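Local atomic coordinates of acyl-CoA dehydrogenase domain protein Tcur3481 (Thermomonospora curvata, PDB entry 6WY9), a protein that probably serves as one subunit type of an FAD-dependent acyl-CoA dehydrogenase that desaturates acyl-CoA thioesters of steroid side chains during bacterial steroid degradation. Residues 134-140 against 165-170; 174-178 against 206-211; 95-100 against 214-219; 120-126 against 151-157; 88-92 against 222-227. All coordinates share one frame. Residues are numbered along the deposited sequence.

Followed from the N terminus, helix 87-100 supplies the first half of two contacts, interaction 5 near its start and interaction 3 at its end. Both wait for helix 215-248, so they close long loops, and interaction 3 is nested inside interaction 5. Within these loops lies the middle beta domain of the acyl-CoA dehydrogenase fold. There 120-126 opens interaction 4 and 134-140 opens interaction 1; 151-157 closes the first before 165-170 closes the second, so the two cross, and Glu125 hydrogen-bonds to Gly135 and Cys136. Interaction 2 follows in series, sharing the sheet. Strand 206-210 then leads into helix 215-248, whose two contacts tie the N-terminal helical region to the C-terminal one.

Interaction 1 (134-140 against 165-170); sequences PGCTAVP and VSATGP
Three hydrogen bonds join the segments: Thr168 N to Cys136 O (2.8 Å), Ala138 N to Thr168 O (2.9 Å), and Thr168 OG1 to Pro134 O (2.8 Å). In the beta domain of this acyl-CoA dehydrogenase, the two backbone bonds form a single bridge, Thr137 with Thr168, between strands whose segment axes approach to 4.3 Å and cross at -57°. The backbone is extended from Cys136 to Pro140 and from Val165 to Gly169, with Gly135 and Pro170 near helical angles; Cys136 lies beside Ala167 and Ala138 beside Gly169. With chi1 m, the bridged Thr168 itself adds the hydroxyl link. A CB at Gly169 would run into CD of Pro170; the bare CA lies 3.3 Å from Ala138 O in a CA-H...O contact. Small side chains suit the crossing: Ala138 CB meets Ala167 CB at 4.0 Å, and Cys136, chi1 t, sets SG 4.1 Å from Ala167 CB. Phe176 packs against both alanines. Pro134 lies over Ser166, while Pro140 CG rests 3.9 Å from Pro170 CG.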
# COMPACT_ATOMS: atom_id res chain seq x y z
N PRO B 134 4.48 -10.24 -30.71
CA PRO B 134 5.91 -10.01 -30.98
C PRO B 134 6.11 -9.18 -32.24
O PRO B 134 5.43 -9.39 -33.25
CB PRO B 134 6.49 -11.43 -31.17
CG PRO B 134 5.36 -12.39 -30.92
CD PRO B 134 4.07 -11.64 -30.86
N GLY B 135 7.08 -8.26 -32.19
CA GLY B 135 7.51 -7.57 -33.41
C GLY B 135 8.41 -8.40 -34.30
O GLY B 135 8.47 -8.18 -35.51
N CYS B 136 9.12 -9.36 -33.72
CA CYS B 136 9.86 -10.33 -34.51
C CYS B 136 8.94 -10.95 -35.56
O CYS B 136 7.78 -11.26 -35.28
CB CYS B 136 10.46 -11.39 -33.59
SG CYS B 136 11.73 -12.47 -34.42
N THR B 137 9.44 -11.04 -36.79
CA THR B 137 8.65 -11.47 -37.95
C THR B 137 8.97 -12.91 -38.33
O THR B 137 10.11 -13.36 -38.21
CB THR B 137 8.93 -10.56 -39.14
OG1 THR B 137 8.68 -9.21 -38.75
CG2 THR B 137 8.02 -10.90 -40.29
N ALA B 138 7.95 -13.61 -38.84
CA ALA B 138 8.12 -14.97 -39.36
C ALA B 138 7.63 -15.00 -40.80
O ALA B 138 6.48 -14.63 -41.06
CB ALA B 138 7.36 -15.98 -38.48
N VAL B 139 8.49 -15.41 -41.73
CA VAL B 139 8.18 -15.46 -43.16
C VAL B 139 8.12 -16.92 -43.59
O VAL B 139 9.01 -17.69 -43.21
CB VAL B 139 9.22 -14.68 -44.00
CG1 VAL B 139 8.93 -14.78 -45.48
CG2 VAL B 139 9.25 -13.23 -43.57
N PRO B 140 7.10 -17.34 -44.36
CA PRO B 140 7.05 -18.72 -44.87
C PRO B 140 8.20 -19.00 -45.82
O PRO B 140 8.59 -18.16 -46.62
CB PRO B 140 5.72 -18.78 -45.62
CG PRO B 140 4.90 -17.70 -45.02
CD PRO B 140 5.86 -16.60 -44.66
N VAL B 165 11.15 -19.31 -29.98
CA VAL B 165 11.16 -17.88 -30.28
C VAL B 165 9.75 -17.47 -30.71
O VAL B 165 9.22 -18.04 -31.66
CB VAL B 165 12.15 -17.56 -31.41
CG1 VAL B 165 12.07 -16.06 -31.84
CG2 VAL B 165 13.57 -17.99 -31.04
N SER B 166 9.17 -16.45 -30.06
CA SER B 166 7.88 -15.95 -30.48
C SER B 166 8.06 -14.92 -31.61
O SER B 166 9.01 -14.12 -31.59
CB SER B 166 7.12 -15.35 -29.27
OG SER B 166 7.70 -14.14 -28.83
N ALA B 167 7.19 -15.00 -32.62
CA ALA B 167 7.24 -14.14 -33.81
C ALA B 167 5.85 -14.05 -34.43
O ALA B 167 5.00 -14.92 -34.23
CB ALA B 167 8.25 -14.66 -34.84
N THR B 168 5.62 -12.99 -35.20
CA THR B 168 4.35 -12.81 -35.90
C THR B 168 4.52 -13.18 -37.38
O THR B 168 5.36 -12.60 -38.08
CB THR B 168 3.83 -11.39 -35.72
OG1 THR B 168 3.56 -11.19 -34.31
CG2 THR B 168 2.53 -11.11 -36.56
N GLY B 169 3.75 -14.18 -37.82
CA GLY B 169 3.72 -14.57 -39.21
C GLY B 169 2.53 -13.95 -39.93
O GLY B 169 1.87 -13.05 -39.41
N PRO B 170 2.26 -14.41 -41.16
CA PRO B 170 1.09 -13.90 -41.89
C PRO B 170 -0.24 -14.19 -41.20
O PRO B 170 -1.20 -13.46 -41.42
CB PRO B 170 1.16 -14.62 -43.25
CG PRO B 170 2.53 -15.14 -43.36
CD PRO B 170 3.09 -15.30 -41.98

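Interaction 2 (174-178 against 206-211); sequences GLFLV and VPARAL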
# COMPACT_ATOMS: atom_id res chain seq x y z
N GLY B 174 3.06 -16.46 -33.32
CA GLY B 174 3.26 -17.89 -33.14
C GLY B 174 4.52 -18.20 -32.35
O GLY B 174 5.24 -17.32 -31.89
N LEU B 175 4.79 -19.49 -32.20
CA LEU B 175 5.98 -19.94 -31.48
C LEU B 175 6.74 -20.90 -32.39
O LEU B 175 6.15 -21.81 -32.99
CB LEU B 175 5.59 -20.57 -30.12
CG LEU B 175 6.68 -20.75 -29.05
CD1 LEU B 175 7.28 -19.40 -28.67
CD2 LEU B 175 6.12 -21.46 -27.80
N PHE B 176 8.06 -20.68 -32.51
CA PHE B 176 8.89 -21.37 -33.49
C PHE B 176 10.14 -21.90 -32.83
O PHE B 176 10.78 -21.19 -32.05
CB PHE B 176 9.31 -20.44 -34.63
CG PHE B 176 8.16 -19.77 -35.32
CD1 PHE B 176 7.52 -18.67 -34.73
CD2 PHE B 176 7.73 -20.23 -36.55
CE1 PHE B 176 6.45 -18.05 -35.40
CE2 PHE B 176 6.68 -19.63 -37.22
CZ PHE B 176 6.05 -18.53 -36.65
N LEU B 177 10.52 -23.13 -33.19
CA LEU B 177 11.74 -23.75 -32.68
C LEU B 177 12.94 -23.39 -33.54
O LEU B 177 12.90 -23.51 -34.78
CB LEU B 177 11.58 -25.27 -32.61
CG LEU B 177 12.71 -25.99 -31.87
CD1 LEU B 177 12.16 -27.13 -31.04
CD2 LEU B 177 13.73 -26.52 -32.88
N VAL B 178 14.03 -23.00 -32.89
CA VAL B 178 15.24 -22.59 -33.59
C VAL B 178 16.43 -23.32 -32.99
O VAL B 178 16.56 -23.41 -31.76
CB VAL B 178 15.43 -21.06 -33.49
CG1 VAL B 178 16.75 -20.68 -34.06
CG2 VAL B 178 14.30 -20.36 -34.23
N VAL B 206 16.43 -16.29 -39.97
CA VAL B 206 16.90 -17.52 -39.33
C VAL B 206 15.93 -18.66 -39.65
O VAL B 206 14.72 -18.50 -39.44
CB VAL B 206 17.02 -17.34 -37.82
CG1 VAL B 206 17.48 -18.65 -37.19
CG2 VAL B 206 17.96 -16.17 -37.43
N PRO B 207 16.41 -19.81 -40.11
CA PRO B 207 15.51 -20.94 -40.34
C PRO B 207 14.84 -21.41 -39.06
O PRO B 207 15.47 -21.47 -37.99
CB PRO B 207 16.44 -22.02 -40.91
CG PRO B 207 17.62 -21.26 -41.43
CD PRO B 207 17.80 -20.09 -40.52
N ALA B 208 13.54 -21.72 -39.16
CA ALA B 208 12.79 -22.15 -37.99
C ALA B 208 11.64 -23.04 -38.40
O ALA B 208 11.22 -23.05 -39.56
CB ALA B 208 12.21 -20.98 -37.18
N ARG B 209 11.11 -23.77 -37.42
CA ARG B 209 10.00 -24.68 -37.60
C ARG B 209 8.91 -24.30 -36.61
O ARG B 209 9.20 -24.07 -35.43
CB ARG B 209 10.42 -26.13 -37.35
CG ARG B 209 11.66 -26.55 -38.12
CD ARG B 209 11.36 -26.62 -39.60
NE ARG B 209 10.40 -27.68 -39.90
CZ ARG B 209 10.09 -28.08 -41.13
NH1 ARG B 209 10.67 -27.52 -42.19
NH2 ARG B 209 9.20 -29.06 -41.31
N ALA B 210 7.67 -24.24 -37.08
CA ALA B 210 6.58 -23.82 -36.20
C ALA B 210 6.18 -24.92 -35.23
O ALA B 210 6.27 -26.12 -35.53
CB ALA B 210 5.37 -23.38 -37.03
N LEU B 211 5.73 -24.51 -34.03
CA LEU B 211 4.89 -25.34 -33.19
C LEU B 211 3.42 -25.12 -33.60
O LEU B 211 3.10 -24.24 -34.40
CB LEU B 211 5.09 -25.02 -31.70
CG LEU B 211 6.34 -25.57 -31.00
CD1 LEU B 211 7.57 -24.90 -31.59
CD2 LEU B 211 6.30 -25.35 -29.44
O HOH W 1 2.75 -21.50 -33.24
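On the face that carries Phe176 and Val178, large side chains of strand 174-178 meet small ones of strand 206-210. Phe176 (chi1 m) lays its ring beside Ala210, with CD2 4.0 Å from the CB of Ala210, and its CB is 3.9 Å from the CB of Ala208. The two alanine methyls leave room for the phenyl group, which meets Trp145 edge-to-face. Val178 continues this packing, CG2 lying 3.7 Å from Ala208 CB and CG1 3.8 Å from Val206 CG1. The frame is an antiparallel pairing in the central sheet domain of the acyl-CoA dehydrogenase fold, with Phe176 and Ala210 a non-hydrogen-bonded pair and Leu177 and Arg209 a hydrogen-bonded one, Leu177 N donating to Arg209 O at 2.8 Å. Leu211 fills the hollow between Leu175 and Leu177: its forked end sets CD2 4.2 Å from Leu175 CD2 and CD1 4.2 Å from Leu177 CB, with CD1 also 3.8 Å from Leu177 N. Water 1 bridges the strand ends, accepting from Leu175 N and lying 3.0 Å from Leu211 O. The end of Arg209 leads away, to a long, weak ion pair with Asp143, whereas Leu175 packs on Ala215 and Thr219 of helix 215-248.

Interaction 3 (95-100 against 214-219); sequences LAIAEH and AALPWT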
# COMPACT_ATOMS: atom_id res chain seq x y z
N LEU B 95 7.75 -28.58 -22.14
CA LEU B 95 6.30 -28.77 -22.05
C LEU B 95 5.58 -28.19 -23.26
O LEU B 95 4.61 -28.77 -23.74
CB LEU B 95 5.77 -28.17 -20.75
CG LEU B 95 6.10 -28.92 -19.46
CD1 LEU B 95 5.48 -28.15 -18.23
CD2 LEU B 95 5.55 -30.31 -19.55
N ALA B 96 6.05 -27.05 -23.79
CA ALA B 96 5.50 -26.52 -25.04
C ALA B 96 5.70 -27.50 -26.19
O ALA B 96 4.81 -27.68 -27.04
CB ALA B 96 6.14 -25.18 -25.39
N ILE B 97 6.88 -28.14 -26.25
CA ILE B 97 7.11 -29.12 -27.31
C ILE B 97 6.22 -30.33 -27.11
O ILE B 97 5.66 -30.90 -28.06
CB ILE B 97 8.59 -29.53 -27.37
CG1 ILE B 97 9.42 -28.36 -27.91
CG2 ILE B 97 8.75 -30.77 -28.29
CD1 ILE B 97 10.91 -28.45 -27.57
N ALA B 98 6.11 -30.76 -25.86
CA ALA B 98 5.35 -31.97 -25.58
C ALA B 98 3.90 -31.79 -25.98
O ALA B 98 3.29 -32.69 -26.55
CB ALA B 98 5.48 -32.34 -24.11
N GLU B 99 3.36 -30.60 -25.74
CA GLU B 99 1.94 -30.38 -25.96
C GLU B 99 1.61 -29.78 -27.31
O GLU B 99 0.45 -29.86 -27.73
CB GLU B 99 1.39 -29.48 -24.85
CG GLU B 99 -0.13 -29.37 -24.88
CD GLU B 99 -0.86 -30.49 -24.13
OE1 GLU B 99 -2.11 -30.49 -24.14
OE2 GLU B 99 -0.19 -31.36 -23.51
N HIS B 100 2.57 -29.15 -28.00
CA HIS B 100 2.28 -28.45 -29.24
C HIS B 100 3.28 -28.73 -30.35
O HIS B 100 3.14 -28.17 -31.44
CB HIS B 100 2.24 -26.93 -29.02
CG HIS B 100 1.23 -26.51 -28.00
ND1 HIS B 100 -0.10 -26.30 -28.32
CD2 HIS B 100 1.35 -26.25 -26.68
CE1 HIS B 100 -0.75 -25.93 -27.23
NE2 HIS B 100 0.11 -25.89 -26.22
N ALA B 214 -1.80 -23.13 -31.22
CA ALA B 214 -2.09 -22.65 -29.87
C ALA B 214 -0.83 -22.53 -29.00
O ALA B 214 -0.94 -22.22 -27.82
CB ALA B 214 -3.12 -23.56 -29.21
N ALA B 215 0.36 -22.75 -29.57
CA ALA B 215 1.56 -22.87 -28.74
C ALA B 215 1.86 -21.57 -28.00
O ALA B 215 2.27 -21.62 -26.84
CB ALA B 215 2.76 -23.28 -29.58
N LEU B 216 1.69 -20.42 -28.66
CA LEU B 216 2.16 -19.16 -28.04
C LEU B 216 1.34 -18.81 -26.82
O LEU B 216 1.92 -18.65 -25.72
CB LEU B 216 2.15 -18.03 -29.07
CG LEU B 216 2.58 -16.69 -28.42
CD1 LEU B 216 3.88 -16.81 -27.67
CD2 LEU B 216 2.68 -15.50 -29.42
N PRO B 217 0.01 -18.65 -26.90
CA PRO B 217 -0.72 -18.28 -25.68
C PRO B 217 -0.61 -19.35 -24.61
O PRO B 217 -0.54 -19.02 -23.42
CB PRO B 217 -2.18 -18.09 -26.15
CG PRO B 217 -2.20 -18.52 -27.65
CD PRO B 217 -0.86 -19.08 -28.01
N TRP B 218 -0.57 -20.63 -25.00
CA TRP B 218 -0.36 -21.69 -24.01
C TRP B 218 0.99 -21.53 -23.30
O TRP B 218 1.09 -21.64 -22.07
CB TRP B 218 -0.44 -23.03 -24.71
CG TRP B 218 -0.55 -24.18 -23.83
CD1 TRP B 218 -1.70 -24.75 -23.38
CD2 TRP B 218 0.53 -24.97 -23.32
NE1 TRP B 218 -1.41 -25.84 -22.60
CE2 TRP B 218 -0.05 -26.00 -22.55
CE3 TRP B 218 1.92 -24.91 -23.44
CZ2 TRP B 218 0.72 -26.96 -21.89
CZ3 TRP B 218 2.68 -25.87 -22.79
CH2 TRP B 218 2.08 -26.88 -22.03
N THR B 219 2.04 -21.30 -24.08
CA THR B 219 3.35 -21.21 -23.47
C THR B 219 3.44 -19.99 -22.55
O THR B 219 4.06 -20.05 -21.49
CB THR B 219 4.43 -21.19 -24.56
OG1 THR B 219 4.35 -22.41 -25.29
CG2 THR B 219 5.82 -21.12 -23.94
O HOH W 2 -1.19 -25.94 -30.98
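Trp218 and His100 carry most of this contact, and their rotamers explain how. Trp218, with chi1 t and chi2 91°, reaches across to helix 87-100 and sits as a knob in the hole formed by Leu95, Ala96, Glu99 and His100. Its six-membered ring receives CB of Glu99 over one face, 4.2 Å from the centroid, while Trp218 CH2 lies 4.1 Å from Leu95 CB. His100, chi1 m and chi2 -84°, turns its imidazole toward the start of the other helix. NE2 lies 3.0 Å from Trp218 CG, so the histidine edge meets the indole face in a T-shaped pair, its centroid 4.4 Å from that of the Trp218 five-membered ring and the planes at 67°. Ala215 CA covers a face of the imidazole, 3.8 Å from its centroid; the small Ala215 CB, 3.7 Å from His100 CB, leaves the backbone accessible to the ring. Thr219, chi1 m, donates its hydroxyl to Ala215 O at 2.7 Å. The segment axes run at 135°, joining the N-terminal helical region to helix 215-248. Water 2 bridges His100 ND1 and Ala214 N at 2.9 Å each; otherwise shape, ring and apolar contacts, rather than direct hydrogen bonds, hold the segments together.

Interaction 4 (120-126 against 151-157); sequences TVALEEF and KAVVPSI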
# COMPACT_ATOMS: atom_id res chain seq x y z
N THR B 120 15.99 -22.82 -24.15
CA THR B 120 15.49 -21.62 -23.50
C THR B 120 14.37 -21.06 -24.36
O THR B 120 14.06 -21.59 -25.44
CB THR B 120 16.62 -20.59 -23.25
OG1 THR B 120 16.08 -19.45 -22.57
CG2 THR B 120 17.27 -20.14 -24.58
N VAL B 121 13.72 -20.02 -23.85
CA VAL B 121 12.61 -19.39 -24.54
C VAL B 121 12.91 -17.90 -24.68
O VAL B 121 13.43 -17.27 -23.75
CB VAL B 121 11.29 -19.62 -23.78
CG1 VAL B 121 11.08 -21.11 -23.65
CG2 VAL B 121 11.32 -18.94 -22.37
N ALA B 122 12.56 -17.36 -25.84
CA ALA B 122 12.79 -15.97 -26.22
C ALA B 122 11.41 -15.37 -26.46
O ALA B 122 10.88 -15.39 -27.57
CB ALA B 122 13.70 -15.88 -27.47
N LEU B 123 10.82 -14.86 -25.37
CA LEU B 123 9.45 -14.39 -25.34
C LEU B 123 9.37 -12.89 -25.17
O LEU B 123 8.26 -12.36 -25.17
CB LEU B 123 8.68 -15.09 -24.19
CG LEU B 123 8.69 -16.63 -24.25
CD1 LEU B 123 7.98 -17.22 -23.03
CD2 LEU B 123 7.96 -17.02 -25.55
N GLU B 124 10.50 -12.19 -25.01
CA GLU B 124 10.46 -10.76 -24.74
C GLU B 124 11.22 -9.95 -25.78
O GLU B 124 12.14 -10.46 -26.44
CB GLU B 124 11.00 -10.48 -23.33
CG GLU B 124 10.06 -11.04 -22.24
CD GLU B 124 10.69 -10.91 -20.84
OE1 GLU B 124 11.69 -11.61 -20.55
OE2 GLU B 124 10.19 -10.08 -20.05
N GLU B 125 10.85 -8.66 -25.87
CA GLU B 125 11.42 -7.68 -26.78
C GLU B 125 11.62 -6.34 -26.07
O GLU B 125 10.91 -6.01 -25.12
CB GLU B 125 10.53 -7.48 -28.05
CG GLU B 125 10.56 -8.75 -28.95
CD GLU B 125 9.58 -8.71 -30.11
OE1 GLU B 125 8.83 -7.70 -30.23
OE2 GLU B 125 9.55 -9.68 -30.90
N PHE B 126 12.59 -5.56 -26.56
CA PHE B 126 12.82 -4.25 -25.97
C PHE B 126 11.67 -3.29 -26.29
O PHE B 126 11.04 -3.37 -27.35
CB PHE B 126 14.14 -3.66 -26.46
CG PHE B 126 15.36 -4.37 -25.88
CD1 PHE B 126 15.61 -4.34 -24.52
CD2 PHE B 126 16.24 -5.08 -26.71
CE1 PHE B 126 16.73 -5.00 -23.97
CE2 PHE B 126 17.35 -5.74 -26.16
CZ PHE B 126 17.60 -5.69 -24.80
N LYS B 151 15.27 -10.29 -30.06
CA LYS B 151 14.59 -10.60 -28.81
C LYS B 151 15.48 -10.16 -27.65
O LYS B 151 16.71 -10.16 -27.76
CB LYS B 151 14.28 -12.09 -28.67
CG LYS B 151 13.69 -12.73 -29.91
CD LYS B 151 12.29 -12.15 -30.28
CE LYS B 151 11.19 -12.56 -29.26
NZ LYS B 151 9.88 -12.00 -29.68
N ALA B 152 14.85 -9.78 -26.55
CA ALA B 152 15.56 -9.20 -25.43
C ALA B 152 15.85 -10.23 -24.35
O ALA B 152 14.97 -11.00 -23.95
CB ALA B 152 14.73 -8.04 -24.82
N VAL B 153 17.07 -10.17 -23.80
CA VAL B 153 17.39 -10.81 -22.52
C VAL B 153 16.82 -12.23 -22.47
O VAL B 153 16.07 -12.59 -21.55
CB VAL B 153 16.91 -9.99 -21.29
CG1 VAL B 153 17.77 -8.71 -21.10
CG2 VAL B 153 15.40 -9.65 -21.32
N VAL B 154 17.23 -13.05 -23.41
CA VAL B 154 16.88 -14.47 -23.40
C VAL B 154 17.60 -15.15 -22.25
O VAL B 154 18.83 -15.07 -22.17
CB VAL B 154 17.26 -15.10 -24.75
CG1 VAL B 154 16.96 -16.60 -24.73
CG2 VAL B 154 16.54 -14.34 -25.85
N PRO B 155 16.89 -15.83 -21.35
CA PRO B 155 17.53 -16.26 -20.10
C PRO B 155 18.42 -17.47 -20.33
O PRO B 155 18.13 -18.33 -21.16
CB PRO B 155 16.35 -16.61 -19.18
CG PRO B 155 15.25 -17.05 -20.20
CD PRO B 155 15.44 -16.06 -21.35
N SER B 156 19.53 -17.51 -19.59
CA SER B 156 20.34 -18.71 -19.46
C SER B 156 20.69 -19.30 -20.83
O SER B 156 20.61 -20.51 -21.07
CB SER B 156 19.63 -19.71 -18.55
OG SER B 156 19.41 -19.12 -17.27
N ILE B 157 21.15 -18.42 -21.71
CA ILE B 157 21.41 -18.78 -23.12
C ILE B 157 22.56 -19.77 -23.26
O ILE B 157 22.60 -20.56 -24.22
CB ILE B 157 21.64 -17.51 -23.96
CG1 ILE B 157 21.65 -17.82 -25.48
CG2 ILE B 157 23.01 -16.91 -23.58
CD1 ILE B 157 20.36 -17.54 -26.24
O HOH W 3 8.29 -10.93 -27.67
O HOH W 4 13.22 -12.98 -24.87
O HOH W 5 13.40 -13.08 -22.12
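A left-handed backbone at Val153 (phi 45°, psi 58°) is the oddity here: Val153 and Val154 both face Gly199 in a G1 beta bulge, although a beta-branched valine occupies the position usually favoured by glycine. Before it, Ala152 N donates to Glu124 O at 2.8 Å. Lys151, its chain folded through three m torsions, reaches Glu125 OE2 with NZ at 2.6 Å in a salt bridge; this and a hydrogen bond to Ser166 O satisfy the buried lysine, while the Glu125 carboxylate accepts hydrogen bonds from Gly135 N and Cys136 N. In the sheet domain between the two helical regions of the acyl-CoA dehydrogenase fold, the end of strand 118-122 and its following loop here meet the end of strand 144-154. The small Ala152 CB sits 3.5 Å over the centroid of Phe126 in a CH-pi contact; both residues also pack on the Tcur3483 chain. Glu124 hydrogen-bonds Leu344 N and forms a salt bridge to that chain. Ala122 CB meets Val154 CG2 at 3.6 Å, and Thr120 OG1 supplies a donor for Pro155 O at 2.7 Å.

Interaction 5 (88-92 against 222-227); sequences WPTLV and VARTAL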
# COMPACT_ATOMS: atom_id res chain seq x y z
N TRP B 88 13.23 -23.30 -15.43
CA TRP B 88 11.97 -22.92 -16.08
C TRP B 88 12.17 -22.69 -17.58
O TRP B 88 11.34 -23.16 -18.37
CB TRP B 88 11.27 -21.73 -15.38
CG TRP B 88 11.79 -20.34 -15.64
CD1 TRP B 88 12.63 -19.61 -14.83
CD2 TRP B 88 11.48 -19.50 -16.76
NE1 TRP B 88 12.87 -18.38 -15.41
CE2 TRP B 88 12.20 -18.29 -16.59
CE3 TRP B 88 10.70 -19.66 -17.92
CZ2 TRP B 88 12.13 -17.24 -17.53
CZ3 TRP B 88 10.64 -18.63 -18.84
CH2 TRP B 88 11.35 -17.43 -18.64
N PRO B 89 13.27 -22.09 -18.06
CA PRO B 89 13.40 -21.97 -19.53
C PRO B 89 13.42 -23.32 -20.23
O PRO B 89 12.70 -23.52 -21.21
CB PRO B 89 14.71 -21.19 -19.72
CG PRO B 89 14.89 -20.43 -18.41
CD PRO B 89 14.39 -21.44 -17.36
N THR B 90 14.21 -24.28 -19.73
CA THR B 90 14.28 -25.58 -20.40
C THR B 90 12.97 -26.34 -20.30
O THR B 90 12.51 -26.92 -21.29
CB THR B 90 15.42 -26.42 -19.79
OG1 THR B 90 16.67 -25.87 -20.20
CG2 THR B 90 15.36 -27.87 -20.28
N LEU B 91 12.36 -26.38 -19.09
CA LEU B 91 11.21 -27.28 -18.90
C LEU B 91 9.89 -26.68 -19.41
O LEU B 91 9.02 -27.43 -19.84
CB LEU B 91 11.07 -27.68 -17.41
CG LEU B 91 12.23 -28.61 -16.95
CD1 LEU B 91 12.18 -29.04 -15.45
CD2 LEU B 91 12.35 -29.85 -17.89
N VAL B 92 9.71 -25.35 -19.32
CA VAL B 92 8.59 -24.72 -20.02
C VAL B 92 8.72 -24.93 -21.53
O VAL B 92 7.74 -25.27 -22.22
CB VAL B 92 8.46 -23.22 -19.65
CG1 VAL B 92 7.42 -22.51 -20.52
CG2 VAL B 92 8.11 -23.03 -18.13
N VAL B 222 1.72 -20.96 -19.23
CA VAL B 222 2.58 -21.88 -18.48
C VAL B 222 3.79 -21.15 -17.92
O VAL B 222 4.18 -21.38 -16.77
CB VAL B 222 3.01 -23.05 -19.37
CG1 VAL B 222 4.16 -23.85 -18.68
CG2 VAL B 222 1.81 -23.92 -19.71
N ALA B 223 4.42 -20.29 -18.73
CA ALA B 223 5.60 -19.56 -18.25
C ALA B 223 5.24 -18.63 -17.09
O ALA B 223 6.02 -18.48 -16.13
CB ALA B 223 6.21 -18.72 -19.37
N ARG B 224 4.09 -17.95 -17.19
CA ARG B 224 3.63 -17.11 -16.09
C ARG B 224 3.44 -17.93 -14.82
O ARG B 224 3.82 -17.49 -13.71
CB ARG B 224 2.31 -16.42 -16.46
CG ARG B 224 2.46 -15.28 -17.52
CD ARG B 224 1.12 -14.64 -17.94
NE ARG B 224 1.31 -13.50 -18.89
CZ ARG B 224 0.73 -13.39 -20.08
NH1 ARG B 224 -0.09 -14.35 -20.53
NH2 ARG B 224 0.97 -12.30 -20.85
N THR B 225 2.82 -19.11 -14.96
CA THR B 225 2.58 -20.00 -13.83
C THR B 225 3.90 -20.49 -13.26
O THR B 225 4.11 -20.48 -12.05
CB THR B 225 1.69 -21.16 -14.30
OG1 THR B 225 0.46 -20.63 -14.82
CG2 THR B 225 1.37 -22.12 -13.17
N ALA B 226 4.82 -20.89 -14.14
CA ALA B 226 6.12 -21.38 -13.70
C ALA B 226 6.91 -20.28 -12.98
O ALA B 226 7.56 -20.53 -11.96
CB ALA B 226 6.89 -21.92 -14.92
N LEU B 227 6.91 -19.06 -13.53
CA LEU B 227 7.61 -17.98 -12.86
C LEU B 227 7.00 -17.73 -11.49
O LEU B 227 7.72 -17.45 -10.53
CB LEU B 227 7.56 -16.68 -13.71
CG LEU B 227 8.48 -16.69 -14.94
CD1 LEU B 227 7.97 -15.64 -16.04
CD2 LEU B 227 9.94 -16.42 -14.51
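Trp88 and Val92, one helical turn apart, supply all the buried surface on their side, and Leu227 the largest share on the other. Trp88 (chi1 p, chi2 -99°) presents an indole face to Leu227, whose CD2 lies 3.8 Å from the centroid of the five-membered ring in a CH-pi contact; the nearest pair is Trp88 CE2 to Leu227 CD2 at 3.6 Å. Although its CA-to-CB bond points sideways, leucine is long and flexible enough to carry a methyl over the ring. Val92, chi1 t, brings CG2 to 3.6 Å from Ala226 CB; both its methyls lie near Val222 CG1, and CG1 is 4.1 Å from Ala223 CB. These are two crossing helices of the acyl-CoA dehydrogenase fold, one from the N-terminal helical region and one from the C-terminal bundle, with segment axes 10.4 Å apart at 141°. Ala223 and Ala226 leave room for the larger side chains, Trp88 CB being 4.4 Å from Ala226 CB. No hydrogen bond links the segments, so apolar packing does the joining. Leu75 of helix 67-80 packs against Trp88 and Ala226, and Val121 touches the indole, whose NE1 hydrogen-bonds a glycerol probably from the crystallisation liquor.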